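Long-range contacts in centrosomal protein of 104 kDa (Homo sapiens, PDB 5LPH), which is required for ciliogenesis and for the structural integrity of the ciliary tip, and is represented here by its tubulin-binding TOG domain: residues 43-47 with 88-93; 74-79 with 122-127. One frame throughout, in Å; residues are numbered along the deposited sequence.

Contact 1 of 2, residues 43-47 with 88-93; sequences AIDVL and NTLRAS
Ala43, Val46 and Leu47 of helix 41-47 close around the methyl of Ala92 on helix 83-100, near the amino-terminal end of this all-helical TOG domain built from HEAT-type repeats. The short helical segments cross at -126°, their axes 9.2 Å apart. The backbones come nearest where alanine faces alanine: Ala43 CA lies 4.7 Å from Ala92 CA. Val46 can be followed outward. Its CB is 4.0 Å from Ala92 CB; CG1, placed anti to the backbone N (chi1 176°), reaches over the Thr89 backbone, 3.6 Å from Thr89 CA, and also touches Thr89 OG1; CG2 meets Asn88 CB at 4.1 Å, the two side chains crossing at about a right angle. Leu47 covers the Ala92 methyl with both CG and CD1, while its CD2 looks toward Thr89 and Ser93 and its side chain also packs on Leu70 of helix 60-76. The packing across the interface is mainly apolar, and the buried hydroxyls bond within their own helix: Thr89 OG1 with Asp85 O, Ser93 OG with Thr89 O at 2.8 Å. Thr89 O thus accepts twice, Ser93 N and Ser93 OG arriving from opposite faces of its carbonyl plane.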
ATOM      1  N   ALA A  43      -5.958 -19.044 -12.557  1.00 40.02           N
ATOM      2  CA  ALA A  43      -6.815 -19.125 -11.367  1.00 39.41           C
ATOM      3  C   ALA A  43      -7.967 -20.126 -11.522  1.00 37.73           C
ATOM      4  O   ALA A  43      -8.352 -20.784 -10.545  1.00 37.22           O
ATOM      5  CB  ALA A  43      -7.364 -17.749 -11.026  1.00 39.96           C
ATOM      6  N   ILE A  44      -8.502 -20.234 -12.742  1.00 37.06           N
ATOM      7  CA  ILE A  44      -9.555 -21.212 -13.062  1.00 37.34           C
ATOM      8  C   ILE A  44      -9.074 -22.650 -12.844  1.00 37.48           C
ATOM      9  O   ILE A  44      -9.812 -23.464 -12.286  1.00 37.12           O
ATOM     10  CB  ILE A  44     -10.107 -21.010 -14.500  1.00 37.16           C
ATOM     11  CG1 ILE A  44     -10.929 -19.717 -14.570  1.00 37.40           C
ATOM     12  CG2 ILE A  44     -10.986 -22.181 -14.932  1.00 38.05           C
ATOM     13  CD1 ILE A  44     -11.056 -19.124 -15.958  1.00 37.29           C
ATOM     14  N   ASP A  45      -7.848 -22.958 -13.276  1.00 38.93           N
ATOM     15  CA  ASP A  45      -7.255 -24.287 -13.045  1.00 38.23           C
ATOM     16  C   ASP A  45      -7.095 -24.613 -11.562  1.00 40.07           C
ATOM     17  O   ASP A  45      -7.350 -25.737 -11.142  1.00 40.97           O
ATOM     18  CB  ASP A  45      -5.896 -24.407 -13.739  1.00 38.33           C
ATOM     19  CG  ASP A  45      -6.017 -24.560 -15.241  1.00 39.05           C
ATOM     20  OD1 ASP A  45      -6.893 -25.328 -15.699  1.00 40.49           O
ATOM     21  OD2 ASP A  45      -5.236 -23.925 -15.974  1.00 37.61           O
ATOM     22  N   VAL A  46      -6.700 -23.619 -10.773  1.00 40.86           N
ATOM     23  CA  VAL A  46      -6.384 -23.818  -9.357  1.00 40.72           C
ATOM     24  C   VAL A  46      -7.631 -23.772  -8.471  1.00 40.43           C
ATOM     25  O   VAL A  46      -7.798 -24.611  -7.586  1.00 41.13           O
ATOM     26  CB  VAL A  46      -5.361 -22.756  -8.886  1.00 43.12           C
ATOM     27  CG1 VAL A  46      -5.088 -22.861  -7.388  1.00 42.89           C
ATOM     28  CG2 VAL A  46      -4.065 -22.881  -9.680  1.00 43.05           C
ATOM     29  N   LEU A  47      -8.492 -22.782  -8.697  1.00 40.85           N
ATOM     30  CA  LEU A  47      -9.666 -22.542  -7.840  1.00 41.53           C
ATOM     31  C   LEU A  47     -10.980 -23.075  -8.401  1.00 41.99           C
ATOM     32  O   LEU A  47     -11.955 -23.173  -7.656  1.00 46.52           O
ATOM     33  CB  LEU A  47      -9.824 -21.040  -7.586  1.00 40.75           C
ATOM     34  CG  LEU A  47      -8.596 -20.338  -7.010  1.00 40.61           C
ATOM     35  CD1 LEU A  47      -8.856 -18.845  -6.940  1.00 41.60           C
ATOM     36  CD2 LEU A  47      -8.244 -20.901  -5.641  1.00 40.67           C
ATOM     37  N   ASN A  88       0.535 -22.340  -5.510  1.00 54.55           N
ATOM     38  CA  ASN A  88      -0.405 -22.063  -6.609  1.00 53.46           C
ATOM     39  C   ASN A  88      -1.722 -21.484  -6.097  1.00 49.38           C
ATOM     40  O   ASN A  88      -2.238 -20.511  -6.648  1.00 43.35           O
ATOM     41  CB  ASN A  88      -0.710 -23.332  -7.422  1.00 56.13           C
ATOM     42  CG  ASN A  88       0.458 -23.787  -8.271  1.00 57.72           C
ATOM     43  OD1 ASN A  88       1.326 -22.994  -8.637  1.00 61.48           O
ATOM     44  ND2 ASN A  88       0.482 -25.077  -8.592  1.00 58.43           N
ATOM     45  N   THR A  89      -2.251 -22.099  -5.044  1.00 47.46           N
ATOM     46  CA  THR A  89      -3.485 -21.650  -4.414  1.00 49.06           C
ATOM     47  C   THR A  89      -3.347 -20.230  -3.844  1.00 48.01           C
ATOM     48  O   THR A  89      -4.263 -19.413  -3.975  1.00 45.40           O
ATOM     49  CB  THR A  89      -3.929 -22.652  -3.332  1.00 50.96           C
ATOM     50  OG1 THR A  89      -4.205 -23.914  -3.951  1.00 53.99           O
ATOM     51  CG2 THR A  89      -5.173 -22.186  -2.647  1.00 51.67           C
ATOM     52  N   LEU A  90      -2.203 -19.950  -3.225  1.00 48.63           N
ATOM     53  CA  LEU A  90      -1.883 -18.607  -2.744  1.00 46.44           C
ATOM     54  C   LEU A  90      -1.839 -17.589  -3.882  1.00 45.81           C
ATOM     55  O   LEU A  90      -2.409 -16.506  -3.747  1.00 45.65           O
ATOM     56  CB  LEU A  90      -0.559 -18.610  -1.975  1.00 45.56           C
ATOM     57  CG  LEU A  90      -0.093 -17.275  -1.377  1.00 45.63           C
ATOM     58  CD1 LEU A  90       0.629 -17.508  -0.061  1.00 47.09           C
ATOM     59  CD2 LEU A  90       0.807 -16.493  -2.326  1.00 45.83           C
ATOM     60  N   ARG A  91      -1.171 -17.937  -4.984  1.00 45.76           N
ATOM     61  CA  ARG A  91      -1.019 -17.021  -6.129  0.50 45.98           C
ATOM     62  C   ARG A  91      -2.345 -16.741  -6.844  1.00 45.24           C
ATOM     63  O   ARG A  91      -2.586 -15.620  -7.304  1.00 43.55           O
ATOM     64  CB  ARG A  91       0.043 -17.537  -7.121  0.50 46.85           C
ATOM     65  CG  ARG A  91       1.464 -17.420  -6.573  0.50 48.36           C
ATOM     66  CD  ARG A  91       2.587 -17.797  -7.527  0.50 49.35           C
ATOM     67  NE  ARG A  91       3.825 -17.970  -6.758  0.50 50.37           N
ATOM     68  CZ  ARG A  91       4.828 -17.095  -6.722  0.50 49.34           C
ATOM     69  NH1 ARG A  91       5.892 -17.343  -5.971  0.50 49.21           N
ATOM     70  NH2 ARG A  91       4.780 -15.986  -7.442  0.50 48.50           N
ATOM     71  N   ALA A  92      -3.202 -17.755  -6.928  1.00 43.95           N
ATOM     72  CA  ALA A  92      -4.530 -17.598  -7.522  1.00 42.16           C
ATOM     73  C   ALA A  92      -5.435 -16.741  -6.632  1.00 41.31           C
ATOM     74  O   ALA A  92      -6.207 -15.920  -7.129  1.00 39.40           O
ATOM     75  CB  ALA A  92      -5.165 -18.953  -7.752  1.00 41.35           C
ATOM     76  N   SER A  93      -5.335 -16.948  -5.321  1.00 40.45           N
ATOM     77  CA  SER A  93      -6.089 -16.164  -4.351  1.00 41.44           C
ATOM     78  C   SER A  93      -5.664 -14.698  -4.331  1.00 41.67           C
ATOM     79  O   SER A  93      -6.512 -13.809  -4.265  1.00 44.26           O
ATOM     80  CB  SER A  93      -5.971 -16.776  -2.957  1.00 40.67           C
ATOM     81  OG  SER A  93      -6.498 -18.087  -2.975  1.00 40.33           O
TER

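Contact 2 of 2, residues 74-79 with 122-127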
ATOM      1  N   LEU A  74      -8.901 -21.929   2.027  1.00 69.57           N
ATOM      2  CA  LEU A  74      -7.466 -21.789   2.308  1.00 70.04           C
ATOM      3  C   LEU A  74      -7.078 -22.365   3.667  1.00 71.63           C
ATOM      4  O   LEU A  74      -6.082 -23.075   3.765  1.00 74.56           O
ATOM      5  CB  LEU A  74      -7.006 -20.325   2.214  1.00 68.92           C
ATOM      6  CG  LEU A  74      -6.906 -19.700   0.818  1.00 68.39           C
ATOM      7  CD1 LEU A  74      -6.638 -18.205   0.869  1.00 69.47           C
ATOM      8  CD2 LEU A  74      -5.811 -20.368   0.031  1.00 68.23           C
HETATM    9  N   MSE A  75      -7.865 -22.067   4.699  1.00 72.53           N
HETATM   10  CA  MSE A  75      -7.561 -22.517   6.067  1.00 75.38           C
HETATM   11  C   MSE A  75      -7.947 -23.945   6.377  1.00 76.51           C
HETATM   12  O   MSE A  75      -7.513 -24.481   7.394  1.00 75.11           O
HETATM   13  CB  MSE A  75      -8.193 -21.573   7.091  1.00 76.80           C
HETATM   14  CG  MSE A  75      -7.570 -20.176   7.041  1.00 77.98           C
HETATM   15 SE   MSE A  75      -5.590 -20.161   7.176  1.00 82.19          SE
HETATM   16  CE  MSE A  75      -5.460 -20.786   9.041  1.00 80.45           C
ATOM     17  N   GLU A  76      -8.749 -24.578   5.521  1.00 79.82           N
ATOM     18  CA  GLU A  76      -9.066 -26.004   5.674  1.00 81.60           C
ATOM     19  C   GLU A  76      -8.028 -26.931   5.029  1.00 81.46           C
ATOM     20  O   GLU A  76      -8.097 -28.142   5.224  1.00 83.12           O
ATOM     21  CB  GLU A  76     -10.458 -26.320   5.112  1.00 83.17           C
ATOM     22  CG  GLU A  76     -11.595 -25.749   5.945  1.00 86.16           C
ATOM     23  CD  GLU A  76     -12.970 -25.977   5.329  1.00 90.51           C
ATOM     24  OE1 GLU A  76     -13.092 -26.764   4.362  1.00 91.04           O
ATOM     25  OE2 GLU A  76     -13.942 -25.366   5.824  1.00 93.14           O
HETATM   26  N   MSE A  77      -7.073 -26.385   4.272  1.00 82.67           N
HETATM   27  CA  MSE A  77      -6.057 -27.218   3.618  1.00 85.33           C
HETATM   28  C   MSE A  77      -5.102 -27.761   4.656  1.00 84.79           C
HETATM   29  O   MSE A  77      -4.542 -26.987   5.434  1.00 80.53           O
HETATM   30  CB  MSE A  77      -5.281 -26.450   2.557  1.00 87.49           C
HETATM   31  CG  MSE A  77      -6.119 -26.343   1.294  1.00 90.30           C
HETATM   32 SE   MSE A  77      -5.283 -25.019   0.107  1.00 94.71          SE
HETATM   33  CE  MSE A  77      -4.724 -26.286  -1.294  1.00 94.99           C
ATOM     34  N   PRO A  78      -4.899 -29.083   4.677  1.00 87.24           N
ATOM     35  CA  PRO A  78      -4.114 -29.703   5.750  1.00 88.05           C
ATOM     36  C   PRO A  78      -2.615 -29.360   5.711  1.00 88.12           C
ATOM     37  O   PRO A  78      -2.076 -29.029   4.649  1.00 87.23           O
ATOM     38  CB  PRO A  78      -4.339 -31.202   5.524  1.00 88.77           C
ATOM     39  CG  PRO A  78      -4.582 -31.331   4.061  1.00 88.81           C
ATOM     40  CD  PRO A  78      -5.294 -30.073   3.651  1.00 88.73           C
ATOM     41  N   VAL A  79      -1.977 -29.419   6.880  1.00 90.34           N
ATOM     42  CA  VAL A  79      -0.522 -29.136   7.033  1.00 93.28           C
ATOM     43  C   VAL A  79       0.456 -29.807   6.052  1.00 94.71           C
ATOM     44  O   VAL A  79       1.415 -29.165   5.623  1.00 94.26           O
ATOM     45  CB  VAL A  79      -0.021 -29.389   8.490  1.00 93.47           C
ATOM     46  CG1 VAL A  79      -0.601 -28.351   9.445  1.00 93.46           C
ATOM     47  CG2 VAL A  79      -0.342 -30.806   8.967  1.00 94.38           C
ATOM     48  N   GLN A 122      -1.738 -15.810   8.690  1.00 60.86           N
ATOM     49  CA  GLN A 122      -2.147 -17.143   9.168  1.00 62.32           C
ATOM     50  C   GLN A 122      -1.718 -18.291   8.252  1.00 61.14           C
ATOM     51  O   GLN A 122      -1.113 -19.252   8.717  1.00 64.51           O
ATOM     52  CB  GLN A 122      -3.661 -17.183   9.394  1.00 66.16           C
ATOM     53  CG  GLN A 122      -4.185 -16.042  10.260  1.00 70.40           C
ATOM     54  CD  GLN A 122      -5.634 -16.233  10.674  1.00 75.41           C
ATOM     55  OE1 GLN A 122      -6.518 -15.475  10.261  1.00 80.38           O
ATOM     56  NE2 GLN A 122      -5.888 -17.259  11.480  1.00 78.04           N
ATOM     57  N   TYR A 123      -2.037 -18.188   6.964  1.00 58.16           N
ATOM     58  CA  TYR A 123      -1.756 -19.245   5.979  1.00 54.93           C
ATOM     59  C   TYR A 123      -0.262 -19.449   5.759  1.00 55.12           C
ATOM     60  O   TYR A 123       0.224 -20.578   5.815  1.00 54.74           O
ATOM     61  CB  TYR A 123      -2.433 -18.885   4.655  1.00 51.42           C
ATOM     62  CG  TYR A 123      -2.325 -19.883   3.513  1.00 49.53           C
ATOM     63  CD1 TYR A 123      -3.254 -20.915   3.365  1.00 48.47           C
ATOM     64  CD2 TYR A 123      -1.341 -19.744   2.535  1.00 48.18           C
ATOM     65  CE1 TYR A 123      -3.182 -21.800   2.295  1.00 47.21           C
ATOM     66  CE2 TYR A 123      -1.264 -20.621   1.465  1.00 48.63           C
ATOM     67  CZ  TYR A 123      -2.185 -21.647   1.349  1.00 47.72           C
ATOM     68  OH  TYR A 123      -2.098 -22.509   0.276  1.00 49.25           O
ATOM     69  N   ILE A 124       0.457 -18.363   5.488  1.00 56.98           N
ATOM     70  CA  ILE A 124       1.903 -18.438   5.228  1.00 58.58           C
ATOM     71  C   ILE A 124       2.700 -19.044   6.410  1.00 62.24           C
ATOM     72  O   ILE A 124       3.459 -19.988   6.196  1.00 63.89           O
ATOM     73  CB  ILE A 124       2.479 -17.081   4.743  1.00 56.20           C
ATOM     74  CG1 ILE A 124       2.087 -16.868   3.272  1.00 54.51           C
ATOM     75  CG2 ILE A 124       3.998 -17.024   4.907  1.00 55.69           C
ATOM     76  CD1 ILE A 124       2.360 -15.477   2.728  1.00 54.07           C
ATOM     77  N   PRO A 125       2.531 -18.509   7.641  1.00 66.26           N
ATOM     78  CA  PRO A 125       3.184 -19.137   8.811  1.00 67.30           C
ATOM     79  C   PRO A 125       2.709 -20.558   9.168  1.00 67.38           C
ATOM     80  O   PRO A 125       3.513 -21.354   9.654  1.00 69.09           O
ATOM     81  CB  PRO A 125       2.893 -18.156   9.961  1.00 66.77           C
ATOM     82  CG  PRO A 125       1.819 -17.253   9.466  1.00 67.32           C
ATOM     83  CD  PRO A 125       1.978 -17.184   7.980  1.00 66.16           C
ATOM     84  N   LYS A 126       1.435 -20.872   8.930  1.00 67.69           N
ATOM     85  CA  LYS A 126       0.909 -22.233   9.155  1.00 68.27           C
ATOM     86  C   LYS A 126       1.639 -23.294   8.331  1.00 68.82           C
ATOM     87  O   LYS A 126       1.963 -24.361   8.844  1.00 66.96           O
ATOM     88  CB  LYS A 126      -0.596 -22.288   8.851  1.00 69.60           C
ATOM     89  CG  LYS A 126      -1.233 -23.675   8.893  1.00 70.10           C
ATOM     90  CD  LYS A 126      -2.711 -23.587   9.248  1.00 70.58           C
ATOM     91  CE  LYS A 126      -3.387 -24.948   9.282  1.00 70.78           C
ATOM     92  NZ  LYS A 126      -4.119 -25.246   8.024  1.00 70.51           N
ATOM     93  N   HIS A 127       1.892 -22.989   7.060  1.00 68.84           N
ATOM     94  CA  HIS A 127       2.533 -23.928   6.137  1.00 68.12           C
ATOM     95  C   HIS A 127       4.036 -23.678   5.962  1.00 69.35           C
ATOM     96  O   HIS A 127       4.665 -24.300   5.100  1.00 67.32           O
ATOM     97  CB  HIS A 127       1.816 -23.890   4.785  1.00 67.29           C
ATOM     98  CG  HIS A 127       0.372 -24.272   4.861  1.00 67.45           C
ATOM     99  ND1 HIS A 127      -0.043 -25.564   5.094  1.00 67.44           N
ATOM    100  CD2 HIS A 127      -0.754 -23.532   4.740  1.00 69.40           C
ATOM    101  CE1 HIS A 127      -1.363 -25.605   5.112  1.00 68.59           C
ATOM    102  NE2 HIS A 127      -1.820 -24.384   4.899  1.00 69.42           N
TER
HETATM  103  O   HOH W   1      -4.443 -24.058   5.603  1.00 66.78           O
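Two helix ends, the carboxyl-terminal turn of helix 60-76 with the loop after it and the last turn of helix 106-126 with His127 just beyond it, meet here around a single bridging water. That water donates to Leu74 O (2.7 Å) and to Met77 O, accepts from Lys126 NZ (2.7 Å), and also hydrogen-bonds His127 NE2, so four groups from both segments grip it. Lys126 NZ additionally makes a weak direct bond to Met77 O at 3.1 Å; a bend at chi4 (-98°) ends its otherwise extended chain. An ammonium group among main-chain carbonyls at a helix carboxyl end is probably well placed electrostatically. The contact belongs to the helical stack of the TOG domain: helices 60-76 and 106-126 lie side by side, and helix 83-100, which comes between them in sequence, packs on the junction, with Thr89 against Leu74 and Met77, and Leu86 against His127. Tyr123 presents its ring edge to Leu74 O, which lies in the ring plane, while Leu74 CD2 packs 3.8 Å from Tyr123 CE1. The phenol oxygen is bonded to Leu86 O. His127 CD2 sits over one face of the tyrosine ring, offset toward the rim, and Lys126 CG lies over the centre of one imidazole face. Selenomethionine Met75 folds back toward helix 106-126 through bends at chi2 and chi3, bringing SE to 4.2 Å from Tyr123 CB and CE against both Gln122 CB and Lys126 CD. At the imidazole edge, His127 CE1 lies 3.5 Å from both Met77 O and Pro78 O; His127 ND1 is buried without a hydrogen-bond partner in the model.

How the contacts relate
Contacts 1 and 2 lie near the amino-terminal end of the TOG domain, one pairing helices 41-47 and 83-100 and the other helices 60-76 and 106-126, their centres about 15 Å apart. Their segments alternate along the chain: 43-47, 74-79, 88-93, 122-127. Helix 83-100 connects them, since Thr89, which meets Val46 in contact 1, also packs against contact 2, with its CG2 3.3 Å from Leu74 CD2 and its OG1 3.6 Å from Met77 CE. Leu74 CD2 likewise touches Ser93 OG, at 3.8 Å. Leu90, which takes no part in contact 1, faces the later helices instead, its CD1 3.7 Å from Ile124 CG1. Helices 60-76, 83-100 and 106-126 follow one another in the chain.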